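Local coordinates for cellulosomal scaffoldin (Bacteroides cellulosolvens, PDB 1TYJ), which binds dockerin modules through its type II cohesin and so probably helps assemble the cellulose-degrading cellulosome, at residues A6-K11 and K17-I22. Numbering follows the deposited sequence.
Sequences AIDNDK and KVTLTI
Ala-6 and Thr-21 form the hydrogen-bonded pair of a short antiparallel ladder: Ala-6 N gives to Thr-21 O, and Thr-21 N to Ala-6 O, both at 2.9 Å. Ile-7 and Leu-20 follow as a non-hydrogen-bonded pair, after which the ladder opens and a weak bond from Asp-8 N to Thr-19 O (3.3 Å) is the last between the two backbones. There the Asp-8 carboxylate replaces a backbone carbonyl. Asp-8 CG stands between the backbone N and carbonyl carbon (chi1 54°), which carries OD1 across to Thr-19 N in a nearly straight bond (2.9 Å, N-H...O 175°). Asn-9 N meets Asp-8 OD1 at 2.8 Å from the opposite face of the carboxylate, more bent, so two amides hold the group. Asp-8 OD2 accepts from a water that also bonds Thr-19 OG1, a hydroxyl hydrogen-bonded in turn to Thr-114 OG1. Farther out, Asn-9 ND2 reaches Lys-17 O only weakly. On the apolar face, CG2 of Ile-7 rests on CG2 of Val-18 (3.7 Å), while Ile-7 CG1 lies near Leu-20 CD1; Leu-128 of strand 126-131 touches all three residues. Strand 2-7 lies between 17-25 and the short parallel strand 160-161; beyond Ile-7 the chain leaves this sheet, and strand 11-12 joins 166-169 of the second, a broken first strand passing between the two sheets of the cohesin beta sandwich.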
loop_
_atom_site.group_PDB
_atom_site.type_symbol
_atom_site.label_atom_id
_atom_site.label_comp_id
_atom_site.label_asym_id
_atom_site.label_seq_id
_atom_site.Cartn_x
_atom_site.Cartn_y
_atom_site.Cartn_z
ATOM N N ALA A 6 7.999 5.093 -1.803
ATOM C CA ALA A 6 9.305 5.141 -2.477
ATOM C C ALA A 6 9.208 4.223 -3.669
ATOM O O ALA A 6 8.557 3.156 -3.608
ATOM C CB ALA A 6 10.414 4.661 -1.561
ATOM N N ILE A 7 9.850 4.655 -4.751
ATOM C CA ILE A 7 9.935 3.877 -5.994
ATOM C C ILE A 7 11.383 3.397 -6.163
ATOM O O ILE A 7 12.318 4.196 -6.058
ATOM C CB ILE A 7 9.471 4.742 -7.200
ATOM C CG1 ILE A 7 7.998 5.101 -7.030
ATOM C CG2 ILE A 7 9.718 4.001 -8.508
ATOM C CD1 ILE A 7 7.485 6.101 -8.083
ATOM N N ASP A 8 11.583 2.096 -6.414
ATOM C CA ASP A 8 12.967 1.571 -6.449
ATOM C C ASP A 8 13.722 2.029 -7.673
ATOM O O ASP A 8 14.876 2.459 -7.557
ATOM C CB ASP A 8 13.049 0.048 -6.272
ATOM C CG ASP A 8 12.182 -0.752 -7.262
ATOM O OD1 ASP A 8 11.402 -0.195 -8.061
ATOM O OD2 ASP A 8 12.304 -2.002 -7.197
ATOM N N ASN A 9 13.067 1.951 -8.830
ATOM C CA ASN A 9 13.691 2.466 -10.053
ATOM C C ASN A 9 12.675 3.138 -10.979
ATOM O O ASN A 9 11.700 2.527 -11.402
ATOM C CB ASN A 9 14.561 1.404 -10.727
ATOM C CG ASN A 9 14.033 -0.017 -10.517
ATOM O OD1 ASN A 9 14.695 -0.835 -9.888
ATOM N ND2 ASN A 9 12.826 -0.307 -11.039
ATOM N N ASP A 10 12.914 4.445 -11.128
ATOM C CA ASP A 10 12.234 5.502 -11.876
ATOM C C ASP A 10 12.102 5.266 -13.344
ATOM O O ASP A 10 11.209 5.834 -13.988
ATOM C CB ASP A 10 13.229 6.735 -11.876
ATOM C CG ASP A 10 12.949 7.706 -10.825
ATOM O OD1 ASP A 10 12.161 8.635 -11.058
ATOM O OD2 ASP A 10 13.549 7.569 -9.748
ATOM N N LYS A 11 13.062 4.520 -13.888
ATOM C CA LYS A 11 13.196 4.410 -15.354
ATOM C C LYS A 11 13.031 2.946 -15.696
ATOM O O LYS A 11 13.774 2.096 -15.187
ATOM C CB LYS A 11 14.571 4.891 -15.828
ATOM C CG LYS A 11 14.764 6.368 -15.713
ATOM C CD LYS A 11 15.871 6.855 -16.660
ATOM C CE LYS A 11 15.474 8.170 -17.294
ATOM N NZ LYS A 11 14.412 8.089 -18.391
ATOM N N LYS A 17 10.297 -4.721 -13.790
ATOM C CA LYS A 17 9.433 -4.692 -12.608
ATOM C C LYS A 17 9.797 -3.415 -11.849
ATOM O O LYS A 17 10.996 -3.037 -11.767
ATOM C CB LYS A 17 9.734 -5.857 -11.672
ATOM C CG LYS A 17 9.727 -7.235 -12.287
ATOM C CD LYS A 17 8.371 -7.747 -12.559
ATOM C CE LYS A 17 8.469 -9.100 -13.314
ATOM N NZ LYS A 17 9.245 -10.191 -12.621
ATOM N N VAL A 18 8.790 -2.748 -11.301
ATOM C CA VAL A 18 9.026 -1.562 -10.492
ATOM C C VAL A 18 8.190 -1.713 -9.230
ATOM O O VAL A 18 7.036 -2.147 -9.310
ATOM C CB VAL A 18 8.641 -0.252 -11.298
ATOM C CG1 VAL A 18 7.247 -0.336 -11.982
ATOM C CG2 VAL A 18 8.760 0.993 -10.390
ATOM N N THR A 19 8.799 -1.409 -8.082
ATOM C CA THR A 19 8.131 -1.622 -6.797
ATOM C C THR A 19 7.814 -0.311 -6.077
ATOM O O THR A 19 8.693 0.557 -5.941
ATOM C CB THR A 19 8.974 -2.558 -5.938
ATOM O OG1 THR A 19 9.126 -3.800 -6.641
ATOM C CG2 THR A 19 8.347 -2.817 -4.549
ATOM N N LEU A 20 6.553 -0.174 -5.664
ATOM C CA LEU A 20 6.119 0.893 -4.775
ATOM C C LEU A 20 6.209 0.366 -3.338
ATOM O O LEU A 20 5.449 -0.535 -2.955
ATOM C CB LEU A 20 4.659 1.229 -5.087
ATOM C CG LEU A 20 4.064 2.453 -4.352
ATOM C CD1 LEU A 20 4.733 3.744 -4.884
ATOM C CD2 LEU A 20 2.539 2.535 -4.516
ATOM N N THR A 21 7.126 0.915 -2.545
ATOM C CA THR A 21 7.169 0.597 -1.131
ATOM C C THR A 21 6.309 1.649 -0.421
ATOM O O THR A 21 6.451 2.871 -0.678
ATOM C CB THR A 21 8.604 0.627 -0.628
ATOM O OG1 THR A 21 9.360 -0.434 -1.244
ATOM C CG2 THR A 21 8.638 0.442 0.899
ATOM N N ILE A 22 5.385 1.179 0.429
ATOM C CA ILE A 22 4.420 2.088 1.084
ATOM C C ILE A 22 4.774 2.136 2.546
ATOM O O ILE A 22 4.840 1.088 3.210
ATOM C CB ILE A 22 2.972 1.612 0.930
ATOM C CG1 ILE A 22 2.595 1.447 -0.565
ATOM C CG2 ILE A 22 2.005 2.576 1.683
ATOM C CD1 ILE A 22 1.302 0.670 -0.794
HETATM O O HOH W 1 11.077 -3.833 -8.493
#